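Local atomic coordinates of putative uncharacterized protein (PDB entry 5OI9), a protein that probably takes part in centriole assembly as a STIL-family protein, this chain being its N-terminal domain, which may include the region that binds CEP85. Residues N38-I43 with R84-I89; I68-L73 with P121-L126; F137-Y142 with D320-C325; I259-V264 with L298-Q303. All blocks are in the same frame, centred on the assembly; numbering follows the deposited sequence.

Interaction 1: residues N38-I43 with R84-I89; sequences NLTIDI and RVIINI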
loop_
_atom_site.group_PDB
_atom_site.type_symbol
_atom_site.label_atom_id
_atom_site.label_comp_id
_atom_site.label_asym_id
_atom_site.label_seq_id
_atom_site.Cartn_x
_atom_site.Cartn_y
_atom_site.Cartn_z
ATOM N N ASN A 38 -11.780 -4.923 -3.677
ATOM C CA ASN A 38 -11.364 -6.261 -3.269
ATOM C C ASN A 38 -9.845 -6.317 -3.132
ATOM O O ASN A 38 -9.117 -5.905 -4.041
ATOM C CB ASN A 38 -11.858 -7.298 -4.288
ATOM C CG ASN A 38 -11.510 -8.734 -3.912
ATOM O OD1 ASN A 38 -10.370 -9.051 -3.568
ATOM N ND2 ASN A 38 -12.497 -9.619 -4.010
ATOM N N LEU A 39 -9.374 -6.837 -2.000
ATOM C CA LEU A 39 -7.959 -7.111 -1.776
ATOM C C LEU A 39 -7.769 -8.620 -1.677
ATOM O O LEU A 39 -8.399 -9.275 -0.838
ATOM C CB LEU A 39 -7.455 -6.415 -0.510
ATOM C CG LEU A 39 -5.987 -6.651 -0.146
ATOM C CD1 LEU A 39 -5.071 -6.107 -1.233
ATOM C CD2 LEU A 39 -5.645 -6.035 1.206
ATOM N N THR A 40 -6.911 -9.168 -2.533
ATOM C CA THR A 40 -6.667 -10.603 -2.600
ATOM C C THR A 40 -5.344 -10.933 -1.920
ATOM O O THR A 40 -4.333 -10.264 -2.162
ATOM C CB THR A 40 -6.645 -11.080 -4.055
ATOM O OG1 THR A 40 -7.961 -10.974 -4.614
ATOM C CG2 THR A 40 -6.168 -12.525 -4.156
ATOM N N ILE A 41 -5.355 -11.960 -1.073
ATOM C CA ILE A 41 -4.165 -12.438 -0.377
ATOM C C ILE A 41 -3.950 -13.897 -0.759
ATOM O O ILE A 41 -4.848 -14.728 -0.571
ATOM C CB ILE A 41 -4.303 -12.297 1.149
ATOM C CG1 ILE A 41 -4.766 -10.888 1.531
ATOM C CG2 ILE A 41 -2.993 -12.645 1.846
ATOM C CD1 ILE A 41 -3.783 -9.792 1.190
ATOM N N ASP A 42 -2.771 -14.212 -1.290
ATOM C CA ASP A 42 -2.371 -15.586 -1.579
ATOM C C ASP A 42 -1.215 -15.963 -0.660
ATOM O O ASP A 42 -0.185 -15.281 -0.647
ATOM C CB ASP A 42 -1.963 -15.755 -3.044
ATOM C CG ASP A 42 -3.127 -15.583 -4.000
ATOM O OD1 ASP A 42 -4.278 -15.848 -3.596
ATOM O OD2 ASP A 42 -2.890 -15.186 -5.159
ATOM N N ILE A 43 -1.387 -17.043 0.101
ATOM C CA ILE A 43 -0.412 -17.492 1.090
ATOM C C ILE A 43 -0.021 -18.923 0.753
ATOM O O ILE A 43 -0.883 -19.807 0.700
ATOM C CB ILE A 43 -0.972 -17.414 2.520
ATOM C CG1 ILE A 43 -1.611 -16.050 2.781
ATOM C CG2 ILE A 43 0.123 -17.699 3.541
ATOM C CD1 ILE A 43 -2.191 -15.917 4.172
ATOM N N ARG A 84 -6.073 -4.481 -10.173
ATOM C CA ARG A 84 -6.487 -5.370 -9.093
ATOM C C ARG A 84 -5.273 -5.751 -8.253
ATOM O O ARG A 84 -4.317 -6.344 -8.764
ATOM C CB ARG A 84 -7.175 -6.617 -9.649
ATOM C CG ARG A 84 -7.301 -7.754 -8.652
ATOM C CD ARG A 84 -8.377 -8.742 -9.066
ATOM N NE ARG A 84 -9.703 -8.130 -9.060
ATOM C CZ ARG A 84 -10.840 -8.814 -8.985
ATOM N NH1 ARG A 84 -10.815 -10.138 -8.899
ATOM N NH2 ARG A 84 -12.003 -8.175 -8.985
ATOM N N VAL A 85 -5.318 -5.418 -6.967
ATOM C CA VAL A 85 -4.169 -5.560 -6.080
ATOM C C VAL A 85 -4.191 -6.939 -5.437
ATOM O O VAL A 85 -5.213 -7.362 -4.882
ATOM C CB VAL A 85 -4.165 -4.457 -5.009
ATOM C CG1 VAL A 85 -2.936 -4.587 -4.128
ATOM C CG2 VAL A 85 -4.219 -3.088 -5.661
ATOM N N ILE A 86 -3.058 -7.636 -5.505
ATOM C CA ILE A 86 -2.883 -8.950 -4.902
ATOM C C ILE A 86 -1.584 -8.947 -4.110
ATOM O O ILE A 86 -0.550 -8.486 -4.610
ATOM C CB ILE A 86 -2.858 -10.069 -5.962
ATOM C CG1 ILE A 86 -4.188 -10.128 -6.717
ATOM C CG2 ILE A 86 -2.546 -11.414 -5.315
ATOM C CD1 ILE A 86 -4.255 -11.231 -7.750
ATOM N N ILE A 87 -1.635 -9.453 -2.882
ATOM C CA ILE A 87 -0.447 -9.638 -2.054
ATOM C C ILE A 87 -0.071 -11.113 -2.105
ATOM O O ILE A 87 -0.873 -11.978 -1.734
ATOM C CB ILE A 87 -0.685 -9.178 -0.607
ATOM C CG1 ILE A 87 -1.229 -7.747 -0.576
ATOM C CG2 ILE A 87 0.599 -9.282 0.206
ATOM C CD1 ILE A 87 -0.330 -6.740 -1.250
ATOM N N ASN A 88 1.143 -11.404 -2.567
ATOM C CA ASN A 88 1.632 -12.776 -2.695
ATOM C C ASN A 88 2.587 -13.046 -1.537
ATOM O O ASN A 88 3.732 -12.589 -1.546
ATOM C CB ASN A 88 2.316 -12.984 -4.042
ATOM C CG ASN A 88 2.645 -14.443 -4.315
ATOM O OD1 ASN A 88 1.915 -15.344 -3.902
ATOM N ND2 ASN A 88 3.750 -14.682 -5.010
ATOM N N ILE A 89 2.118 -13.798 -0.546
ATOM C CA ILE A 89 2.885 -14.097 0.660
ATOM C C ILE A 89 3.508 -15.478 0.503
ATOM O O ILE A 89 2.791 -16.479 0.381
ATOM C CB ILE A 89 2.000 -14.033 1.915
ATOM C CG1 ILE A 89 1.321 -12.666 2.022
ATOM C CG2 ILE A 89 2.815 -14.334 3.161
ATOM C CD1 ILE A 89 0.440 -12.515 3.246
HETATM O O HOH W 1 -8.154 -8.448 -5.305
#
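Two parallel strands, 39-43 and 85-89, lie side by side in the large mixed sheet of the STIL N-terminal domain, with Thr-40 opposite Ile-86 and Ile-43 opposite Ile-89. On the face carrying the odd-numbered isoleucines, Ile-41 and Ile-87 point the same way, and Ile-41, bent at its second torsion (chi2 -65°), lays CD1 3.6 Å from Ile-87 CB. Its other branch, CG2, sits anti to the backbone N and is crossed obliquely by Ile-89, whose CD1 lies 3.7 Å away. Strand 167-176 backs this layer through Leu-168 and Ile-170. The reverse face is more polar. Thr-40 CB lies 3.7 Å from Ile-86 CG1, and the Asp-42 carboxylate forms a salt bridge with Arg-345. A water lies within hydrogen-bonding distance of Asn-38 OD1, Thr-40 OG1 and Val-85 O, linking the strands where Thr-40 N reaches Val-85 O only weakly. Gln-347 also bonds to both Asn-38 ND2 and Thr-40 OG1. Ile-89 N reaches Asp-42 O at 2.7 Å, almost along the C=O axis at 178°.

Interaction 2: residues I68-L73 with P121-L126; sequences IQKFFL and PLSMQL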
loop_
_atom_site.group_PDB
_atom_site.type_symbol
_atom_site.label_atom_id
_atom_site.label_comp_id
_atom_site.label_asym_id
_atom_site.label_seq_id
_atom_site.Cartn_x
_atom_site.Cartn_y
_atom_site.Cartn_z
ATOM N N ILE A 68 1.838 -16.624 22.734
ATOM C CA ILE A 68 1.646 -16.164 21.365
ATOM C C ILE A 68 3.011 -15.783 20.810
ATOM O O ILE A 68 3.634 -14.819 21.272
ATOM C CB ILE A 68 0.671 -14.982 21.296
ATOM C CG1 ILE A 68 -0.693 -15.398 21.849
ATOM C CG2 ILE A 68 0.555 -14.470 19.869
ATOM C CD1 ILE A 68 -1.725 -14.304 21.803
ATOM N N GLN A 69 3.483 -16.537 19.824
ATOM C CA GLN A 69 4.732 -16.213 19.158
ATOM C C GLN A 69 4.529 -15.081 18.158
ATOM O O GLN A 69 3.469 -14.946 17.542
ATOM C CB GLN A 69 5.306 -17.441 18.447
ATOM C CG GLN A 69 5.814 -18.522 19.384
ATOM C CD GLN A 69 4.838 -19.674 19.541
ATOM O OE1 GLN A 69 3.648 -19.538 19.263
ATOM N NE2 GLN A 69 5.343 -20.823 19.973
ATOM N N LYS A 70 5.568 -14.265 17.998
ATOM C CA LYS A 70 5.545 -13.112 17.102
ATOM C C LYS A 70 6.565 -13.338 15.995
ATOM O O LYS A 70 7.774 -13.347 16.253
ATOM C CB LYS A 70 5.853 -11.823 17.862
ATOM C CG LYS A 70 4.879 -11.499 18.975
ATOM C CD LYS A 70 3.515 -11.115 18.431
ATOM C CE LYS A 70 2.627 -10.554 19.530
ATOM N NZ LYS A 70 1.332 -10.058 18.987
ATOM N N PHE A 71 6.083 -13.511 14.765
ATOM C CA PHE A 71 6.966 -13.662 13.616
ATOM C C PHE A 71 6.599 -12.670 12.521
ATOM O O PHE A 71 5.770 -11.779 12.729
ATOM C CB PHE A 71 6.902 -15.083 13.047
ATOM C CG PHE A 71 7.239 -16.159 14.037
ATOM C CD1 PHE A 71 8.509 -16.248 14.584
ATOM C CD2 PHE A 71 6.290 -17.102 14.400
ATOM C CE1 PHE A 71 8.821 -17.246 15.489
ATOM C CE2 PHE A 71 6.597 -18.104 15.302
ATOM C CZ PHE A 71 7.863 -18.176 15.847
ATOM N N PHE A 72 7.203 -12.829 11.345
ATOM C CA PHE A 72 6.840 -12.060 10.166
ATOM C C PHE A 72 6.623 -13.000 8.992
ATOM O O PHE A 72 7.328 -14.004 8.847
ATOM C CB PHE A 72 7.921 -11.025 9.797
ATOM C CG PHE A 72 8.112 -9.947 10.823
ATOM C CD1 PHE A 72 7.229 -8.883 10.901
ATOM C CD2 PHE A 72 9.180 -9.991 11.704
ATOM C CE1 PHE A 72 7.402 -7.885 11.844
ATOM C CE2 PHE A 72 9.359 -8.998 12.650
ATOM C CZ PHE A 72 8.469 -7.943 12.720
ATOM N N LEU A 73 5.633 -12.679 8.170
ATOM C CA LEU A 73 5.549 -13.193 6.815
ATOM C C LEU A 73 5.973 -12.085 5.860
ATOM O O LEU A 73 5.761 -10.900 6.127
ATOM C CB LEU A 73 4.135 -13.677 6.485
ATOM C CG LEU A 73 3.637 -14.900 7.265
ATOM C CD1 LEU A 73 2.244 -15.305 6.815
ATOM C CD2 LEU A 73 4.606 -16.066 7.118
ATOM N N PRO A 121 3.107 -8.729 10.065
ATOM C CA PRO A 121 3.281 -9.311 11.402
ATOM C C PRO A 121 2.437 -10.568 11.549
ATOM O O PRO A 121 1.254 -10.587 11.200
ATOM C CB PRO A 121 2.808 -8.193 12.340
ATOM C CG PRO A 121 2.921 -6.938 11.530
ATOM C CD PRO A 121 2.614 -7.343 10.122
ATOM N N LEU A 122 3.061 -11.627 12.054
ATOM C CA LEU A 122 2.421 -12.928 12.199
ATOM C C LEU A 122 2.396 -13.310 13.671
ATOM O O LEU A 122 3.452 -13.460 14.294
ATOM C CB LEU A 122 3.149 -13.998 11.384
ATOM C CG LEU A 122 2.651 -15.429 11.597
ATOM C CD1 LEU A 122 1.206 -15.560 11.149
ATOM C CD2 LEU A 122 3.538 -16.427 10.869
ATOM N N SER A 123 1.196 -13.458 14.220
ATOM C CA SER A 123 0.998 -13.946 15.576
ATOM C C SER A 123 0.432 -15.354 15.509
ATOM O O SER A 123 -0.587 -15.585 14.850
ATOM C CB SER A 123 0.052 -13.036 16.363
ATOM O OG SER A 123 0.665 -11.794 16.663
HETATM N N MSE A 124 1.092 -16.294 16.174
HETATM C CA MSE A 124 0.533 -17.633 16.231
HETATM C C MSE A 124 0.640 -18.279 17.600
HETATM O O MSE A 124 1.570 -18.019 18.359
HETATM C CB MSE A 124 1.171 -18.530 15.167
HETATM C CG MSE A 124 2.673 -18.552 15.105
HETATM SE SE MSE A 124 3.175 -19.377 13.408
HETATM C CE MSE A 124 1.910 -20.856 13.401
ATOM N N GLN A 125 -0.349 -19.114 17.908
ATOM C CA GLN A 125 -0.447 -19.772 19.198
ATOM C C GLN A 125 -0.999 -21.177 19.003
ATOM O O GLN A 125 -1.834 -21.421 18.128
ATOM C CB GLN A 125 -1.347 -18.993 20.166
ATOM C CG GLN A 125 -2.749 -18.726 19.632
ATOM C CD GLN A 125 -3.674 -18.133 20.680
ATOM O OE1 GLN A 125 -3.570 -18.447 21.865
ATOM N NE2 GLN A 125 -4.583 -17.263 20.246
ATOM N N LEU A 126 -0.519 -22.098 19.834
ATOM C CA LEU A 126 -1.030 -23.461 19.831
ATOM C C LEU A 126 -2.436 -23.482 20.415
ATOM O O LEU A 126 -2.670 -22.966 21.511
ATOM C CB LEU A 126 -0.094 -24.368 20.632
ATOM C CG LEU A 126 -0.461 -25.842 20.794
ATOM C CD1 LEU A 126 -0.402 -26.564 19.456
ATOM C CD2 LEU A 126 0.460 -26.508 21.809
#
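With CG anti to its carbonyl carbon and a bend at chi2 (-69°), the Lys-70 chain folds over the neighbouring strand, and its last two torsions run extended so that NZ donates to Ser-123 OG at 3.0 Å. Ser-123 turns OG beside its own backbone N (chi1 -71°), and its CB rests 3.8 Å from Ile-68 CG2. On the opposite face, selenomethionine Met-124 holds CG in the crowded position between N and carbonyl carbon (chi1 50°), which brings CG and SE to the edge of the Phe-71 ring in a Met-aromatic contact, SE 5.1 Å from the ring centroid. Leu-122 CD2 crosses obliquely against Leu-73, 3.9 Å from its CG. The backbones form an antiparallel pair: Phe-71 and Leu-122 exchange two hydrogen bonds, Phe-71 N to Leu-122 O being short at 2.7 Å, and Gln-69 and Met-124 exchange two more. Helix 45-61 packs on the apolar face through Ala-51 and Ala-55. An alanine in place of Ser-123 would remove OG, and the Lys-70 side chain would probably be held less firmly across the strands. The pairing thus sets a lysine-serine hydrogen bond on the more exposed face against an aromatic and aliphatic layer turned to the helix.

Interaction 3: residues F137-Y142 with D320-C325; sequences FSISEY and DKFLYC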
loop_
_atom_site.group_PDB
_atom_site.type_symbol
_atom_site.label_atom_id
_atom_site.label_comp_id
_atom_site.label_asym_id
_atom_site.label_seq_id
_atom_site.Cartn_x
_atom_site.Cartn_y
_atom_site.Cartn_z
ATOM N N PHE A 137 -9.754 -10.295 15.445
ATOM C CA PHE A 137 -9.340 -8.904 15.325
ATOM C C PHE A 137 -10.408 -7.993 15.914
ATOM O O PHE A 137 -11.595 -8.123 15.593
ATOM C CB PHE A 137 -9.092 -8.539 13.860
ATOM C CG PHE A 137 -7.758 -8.983 13.340
ATOM C CD1 PHE A 137 -6.645 -8.176 13.496
ATOM C CD2 PHE A 137 -7.616 -10.191 12.676
ATOM C CE1 PHE A 137 -5.418 -8.564 13.016
ATOM C CE2 PHE A 137 -6.380 -10.590 12.189
ATOM C CZ PHE A 137 -5.279 -9.772 12.363
ATOM N N SER A 138 -9.978 -7.066 16.763
ATOM C CA SER A 138 -10.849 -6.070 17.368
ATOM C C SER A 138 -10.550 -4.702 16.770
ATOM O O SER A 138 -9.518 -4.490 16.129
ATOM C CB SER A 138 -10.673 -6.033 18.890
ATOM O OG SER A 138 -9.377 -5.572 19.226
ATOM N N ILE A 139 -11.471 -3.761 16.988
ATOM C CA ILE A 139 -11.305 -2.435 16.401
ATOM C C ILE A 139 -10.133 -1.699 17.044
ATOM O O ILE A 139 -9.495 -0.853 16.403
ATOM C CB ILE A 139 -12.622 -1.640 16.504
ATOM C CG1 ILE A 139 -12.505 -0.308 15.761
ATOM C CG2 ILE A 139 -13.014 -1.424 17.955
ATOM C CD1 ILE A 139 -12.188 -0.461 14.287
ATOM N N SER A 140 -9.810 -2.019 18.301
ATOM C CA SER A 140 -8.639 -1.417 18.933
ATOM C C SER A 140 -7.358 -1.832 18.220
ATOM O O SER A 140 -6.434 -1.025 18.066
ATOM C CB SER A 140 -8.574 -1.802 20.411
ATOM O OG SER A 140 -8.302 -3.184 20.568
ATOM N N GLU A 141 -7.286 -3.088 17.778
ATOM C CA GLU A 141 -6.116 -3.546 17.036
ATOM C C GLU A 141 -6.039 -2.879 15.666
ATOM O O GLU A 141 -4.957 -2.475 15.227
ATOM C CB GLU A 141 -6.152 -5.069 16.902
ATOM C CG GLU A 141 -4.863 -5.695 16.396
ATOM C CD GLU A 141 -4.906 -7.212 16.429
ATOM O OE1 GLU A 141 -5.849 -7.769 17.034
ATOM O OE2 GLU A 141 -3.998 -7.849 15.849
ATOM N N TYR A 142 -7.179 -2.752 14.980
ATOM C CA TYR A 142 -7.198 -2.036 13.709
ATOM C C TYR A 142 -6.811 -0.575 13.896
ATOM O O TYR A 142 -6.084 -0.006 13.072
ATOM C CB TYR A 142 -8.584 -2.128 13.068
ATOM C CG TYR A 142 -8.993 -3.499 12.569
ATOM C CD1 TYR A 142 -8.330 -4.104 11.507
ATOM C CD2 TYR A 142 -10.070 -4.168 13.132
ATOM C CE1 TYR A 142 -8.715 -5.344 11.035
ATOM C CE2 TYR A 142 -10.463 -5.412 12.668
ATOM C CZ TYR A 142 -9.782 -5.993 11.618
ATOM O OH TYR A 142 -10.167 -7.229 11.154
ATOM N N ASP A 320 -8.731 10.835 9.251
ATOM C CA ASP A 320 -8.298 9.670 10.014
ATOM C C ASP A 320 -9.304 8.524 9.966
ATOM O O ASP A 320 -9.317 7.677 10.865
ATOM C CB ASP A 320 -8.002 10.065 11.462
ATOM C CG ASP A 320 -9.104 10.907 12.080
ATOM O OD1 ASP A 320 -10.236 10.902 11.552
ATOM O OD2 ASP A 320 -8.833 11.583 13.096
ATOM N N LYS A 321 -10.144 8.478 8.936
ATOM C CA LYS A 321 -11.078 7.378 8.744
ATOM C C LYS A 321 -10.413 6.281 7.922
ATOM O O LYS A 321 -9.650 6.564 6.995
ATOM C CB LYS A 321 -12.347 7.869 8.046
ATOM C CG LYS A 321 -13.394 6.795 7.823
ATOM C CD LYS A 321 -14.402 7.217 6.767
ATOM C CE LYS A 321 -14.895 6.012 5.980
ATOM N NZ LYS A 321 -15.663 6.396 4.765
ATOM N N PHE A 322 -10.698 5.026 8.263
ATOM C CA PHE A 322 -10.054 3.908 7.590
ATOM C C PHE A 322 -11.057 2.806 7.283
ATOM O O PHE A 322 -12.054 2.631 7.987
ATOM C CB PHE A 322 -8.893 3.337 8.422
ATOM C CG PHE A 322 -9.282 2.892 9.807
ATOM C CD1 PHE A 322 -9.679 1.586 10.045
ATOM C CD2 PHE A 322 -9.228 3.773 10.875
ATOM C CE1 PHE A 322 -10.027 1.172 11.319
ATOM C CE2 PHE A 322 -9.575 3.364 12.153
ATOM C CZ PHE A 322 -9.975 2.062 12.373
ATOM N N LEU A 323 -10.781 2.075 6.208
ATOM C CA LEU A 323 -11.474 0.834 5.911
ATOM C C LEU A 323 -10.747 -0.319 6.589
ATOM O O LEU A 323 -9.528 -0.284 6.769
ATOM C CB LEU A 323 -11.534 0.582 4.405
ATOM C CG LEU A 323 -11.904 1.760 3.507
ATOM C CD1 LEU A 323 -11.709 1.376 2.052
ATOM C CD2 LEU A 323 -13.336 2.187 3.766
ATOM N N TYR A 324 -11.504 -1.347 6.958
ATOM C CA TYR A 324 -10.901 -2.515 7.583
ATOM C C TYR A 324 -11.871 -3.680 7.499
ATOM O O TYR A 324 -13.088 -3.485 7.418
ATOM C CB TYR A 324 -10.528 -2.243 9.044
ATOM C CG TYR A 324 -11.722 -2.051 9.950
ATOM C CD1 TYR A 324 -12.450 -0.867 9.934
ATOM C CD2 TYR A 324 -12.122 -3.054 10.820
ATOM C CE1 TYR A 324 -13.541 -0.689 10.762
ATOM C CE2 TYR A 324 -13.204 -2.883 11.659
ATOM C CZ TYR A 324 -13.915 -1.700 11.623
ATOM O OH TYR A 324 -14.999 -1.528 12.451
ATOM N N CYS A 325 -11.313 -4.890 7.498
ATOM C CA CYS A 325 -12.095 -6.114 7.652
ATOM C C CYS A 325 -11.151 -7.293 7.814
ATOM O O CYS A 325 -9.927 -7.128 7.746
ATOM C CB CYS A 325 -13.021 -6.353 6.460
ATOM S SG CYS A 325 -12.217 -7.081 5.024
#
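One face of the Tyr-142 ring is met by Tyr-324, whose CD2 stands 3.3 Å above the plane and toward the rim, with Ile-139 CA at the edge, in the ring plane. Tyr-324 CB lies over the same ring, 4.1 Å from its centroid, in a CH-pi contact. The Tyr-324 ring in turn receives Ile-139 CD1 over a face, 3.8 Å from the centroid, a second CH-pi contact. The two tyrosine rings are oblique, their planes at 49°. The same Ile-139 methyl sits at the edge of the Phe-322 ring, near its plane, with CZ 3.9 Å away, so that a single CD1 is shared between a ring face and a ring edge. Tyr-142 CB adds an oblique approach to Phe-322 CE1 at 4.0 Å. Phe-322 and Tyr-324 both hold CG in the crowded position between backbone N and carbonyl carbon; Ile-139 sends CG1 out anti to its backbone N (chi1 -174°), and the bend at chi2 (59°) sets CD1 over the Tyr-324 ring. Tyr-142 is more deeply buried than Ile-139. Ser-138 occupies the N-cap position of helix 139-155, so Ile-139 to Tyr-142 form its first turn. This turn rests on the start of strand 322-334, while Val-190 of the adjacent strand 180-192 touches Tyr-142, Phe-322 and Tyr-324, and Phe-146 farther along the helix meets the Phe-322 ring.

Interaction 4: residues I259-V264 with L298-Q303; sequences IWVDGV and LVLYTQ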
loop_
_atom_site.group_PDB
_atom_site.type_symbol
_atom_site.label_atom_id
_atom_site.label_comp_id
_atom_site.label_asym_id
_atom_site.label_seq_id
_atom_site.Cartn_x
_atom_site.Cartn_y
_atom_site.Cartn_z
ATOM N N ILE A 259 1.814 17.390 -7.599
ATOM C CA ILE A 259 2.694 16.257 -7.855
ATOM C C ILE A 259 2.705 15.950 -9.346
ATOM O O ILE A 259 1.837 16.386 -10.103
ATOM C CB ILE A 259 2.259 14.993 -7.079
ATOM C CG1 ILE A 259 0.858 14.564 -7.524
ATOM C CG2 ILE A 259 2.300 15.232 -5.582
ATOM C CD1 ILE A 259 0.367 13.276 -6.876
ATOM N N TRP A 260 3.715 15.188 -9.760
ATOM C CA TRP A 260 3.730 14.564 -11.073
ATOM C C TRP A 260 3.938 13.066 -10.901
ATOM O O TRP A 260 4.593 12.619 -9.954
ATOM C CB TRP A 260 4.812 15.163 -11.992
ATOM C CG TRP A 260 6.222 15.001 -11.512
ATOM C CD1 TRP A 260 6.957 15.908 -10.800
ATOM C CD2 TRP A 260 7.080 13.874 -11.729
ATOM N NE1 TRP A 260 8.213 15.411 -10.554
ATOM C CE2 TRP A 260 8.314 14.164 -11.113
ATOM C CE3 TRP A 260 6.922 12.646 -12.379
ATOM C CZ2 TRP A 260 9.384 13.270 -11.124
ATOM C CZ3 TRP A 260 7.985 11.756 -12.386
ATOM C CH2 TRP A 260 9.200 12.075 -11.765
ATOM N N VAL A 261 3.347 12.289 -11.807
ATOM C CA VAL A 261 3.422 10.833 -11.764
ATOM C C VAL A 261 3.728 10.319 -13.165
ATOM O O VAL A 261 3.164 10.804 -14.152
ATOM C CB VAL A 261 2.118 10.206 -11.219
ATOM C CG1 VAL A 261 2.158 8.685 -11.341
ATOM C CG2 VAL A 261 1.897 10.615 -9.768
ATOM N N ASP A 262 4.622 9.336 -13.246
ATOM C CA ASP A 262 5.055 8.751 -14.506
ATOM C C ASP A 262 4.936 7.233 -14.429
ATOM O O ASP A 262 5.035 6.639 -13.352
ATOM C CB ASP A 262 6.505 9.157 -14.823
ATOM C CG ASP A 262 7.013 8.572 -16.124
ATOM O OD1 ASP A 262 6.189 8.280 -17.014
ATOM O OD2 ASP A 262 8.245 8.396 -16.249
ATOM N N GLY A 263 4.707 6.609 -15.581
ATOM C CA GLY A 263 4.774 5.164 -15.685
ATOM C C GLY A 263 3.501 4.408 -15.383
ATOM O O GLY A 263 3.576 3.233 -15.008
ATOM N N VAL A 264 2.335 5.034 -15.529
ATOM C CA VAL A 264 1.059 4.353 -15.361
ATOM C C VAL A 264 0.283 4.462 -16.667
ATOM O O VAL A 264 0.590 5.281 -17.535
ATOM C CB VAL A 264 0.231 4.922 -14.189
ATOM C CG1 VAL A 264 1.017 4.844 -12.892
ATOM C CG2 VAL A 264 -0.189 6.353 -14.482
ATOM N N LEU A 298 -2.050 17.630 -10.608
ATOM C CA LEU A 298 -1.375 16.383 -10.937
ATOM C C LEU A 298 -0.991 16.436 -12.406
ATOM O O LEU A 298 -1.861 16.580 -13.270
ATOM C CB LEU A 298 -2.270 15.172 -10.654
ATOM C CG LEU A 298 -1.875 13.859 -11.336
ATOM C CD1 LEU A 298 -0.545 13.342 -10.809
ATOM C CD2 LEU A 298 -2.976 12.820 -11.147
ATOM N N VAL A 299 0.305 16.353 -12.683
ATOM C CA VAL A 299 0.815 16.236 -14.043
ATOM C C VAL A 299 1.082 14.757 -14.276
ATOM O O VAL A 299 2.011 14.184 -13.699
ATOM C CB VAL A 299 2.076 17.084 -14.255
ATOM C CG1 VAL A 299 2.540 16.993 -15.696
ATOM C CG2 VAL A 299 1.806 18.534 -13.875
ATOM N N LEU A 300 0.252 14.127 -15.103
ATOM C CA LEU A 300 0.238 12.676 -15.253
ATOM C C LEU A 300 0.848 12.303 -16.598
ATOM O O LEU A 300 0.246 12.549 -17.649
ATOM C CB LEU A 300 -1.186 12.139 -15.128
ATOM C CG LEU A 300 -1.332 10.622 -15.001
ATOM C CD1 LEU A 300 -0.574 10.115 -13.784
ATOM C CD2 LEU A 300 -2.801 10.239 -14.918
ATOM N N TYR A 301 2.032 11.694 -16.561
ATOM C CA TYR A 301 2.696 11.190 -17.763
ATOM C C TYR A 301 2.310 9.729 -17.944
ATOM O O TYR A 301 2.938 8.825 -17.393
ATOM C CB TYR A 301 4.208 11.356 -17.652
ATOM C CG TYR A 301 4.657 12.794 -17.584
ATOM C CD1 TYR A 301 4.920 13.514 -18.742
ATOM C CD2 TYR A 301 4.817 13.436 -16.360
ATOM C CE1 TYR A 301 5.330 14.831 -18.686
ATOM C CE2 TYR A 301 5.226 14.751 -16.295
ATOM C CZ TYR A 301 5.480 15.446 -17.461
ATOM O OH TYR A 301 5.888 16.757 -17.403
ATOM N N THR A 302 1.261 9.489 -18.725
ATOM C CA THR A 302 0.848 8.116 -18.969
ATOM C C THR A 302 1.742 7.467 -20.022
ATOM O O THR A 302 2.365 8.135 -20.853
ATOM C CB THR A 302 -0.615 8.048 -19.414
ATOM O OG1 THR A 302 -0.752 8.612 -20.724
ATOM C CG2 THR A 302 -1.505 8.804 -18.439
ATOM N N GLN A 303 1.799 6.137 -19.973
ATOM C CA GLN A 303 2.605 5.364 -20.908
ATOM C C GLN A 303 1.954 5.220 -22.276
ATOM O O GLN A 303 2.620 4.769 -23.214
ATOM C CB GLN A 303 2.883 3.970 -20.336
ATOM C CG GLN A 303 3.685 3.962 -19.048
ATOM C CD GLN A 303 3.702 2.597 -18.386
ATOM O OE1 GLN A 303 2.721 1.856 -18.446
ATOM N NE2 GLN A 303 4.820 2.258 -17.754
#
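Next to strand 298-302, the Gln-303 side chain reaches back along the corner at Gly-263. Its CB lies 3.8 Å from Val-264 O, and CG keeps close to that same oxygen and to Gly-263 C. CD then comes 3.4 Å from Gly-263 O. At the tip, OE1 stays 3.8 Å from Gly-263 O, acceptor beside acceptor, and NE2 passes this carbonyl at an angle too poor for a hydrogen bond, donating weakly to Phe-224 O instead. The extended chain (chi2 169°) carries the amide this far, while its own backbone is fixed by Gln-303 N donating to Val-264 O at 2.9 Å. Gly-263 turns the corner with a positive phi (88°), where a side chain would jam against the preceding carbonyl. Before it the strands run parallel, in a beta-alpha-beta unit with helix 270-281. Tyr-301 N bonds to Val-261 O at 2.8 Å. On one face Leu-300 CD1 meets Val-261 CB at 3.7 Å, and Val-264, past the corner, brings CG2 to the same methyl. On the other, helix 210-216 packs on Trp-260 and Tyr-301, and Trp-260 NE1 donates to Val-244 O. An alanine in place of Gln-303 would remove the carboxamide and its weak bond to Phe-224 O, and would probably loosen the packing along the corner. Main-chain bonds therefore set the pairing, with aliphatic contacts on the side facing helix 270-281 and a glutamine amide lying along the corner at Gly-263.

Interactions 1 and 4 are buried parallel strand pairs, but in separate sheets, their centres about 25 Å apart. Interactions 2 and 3 are partly buried, the former antiparallel and the latter a helix start on a strand. Interactions 1, 2 and 3 all reach the larger mixed sheet; 1 and 2 touch directly, Ile-89 CG2 lying 3.6 Å from Leu-73 CB where strands 85-97 and 69-79 are neighbours. Interaction 4 belongs to the other mixed sheet, across the chain's centre from interactions 2 and 3. Main-chain hydrogen bonds dominate the strand pairs, backed by aliphatic packing in 1 and 4 and by mixed aromatic and aliphatic packing in 2, whose exposed face adds a side-chain hydrogen bond; interaction 3 depends on aromatic rings and a methyl group.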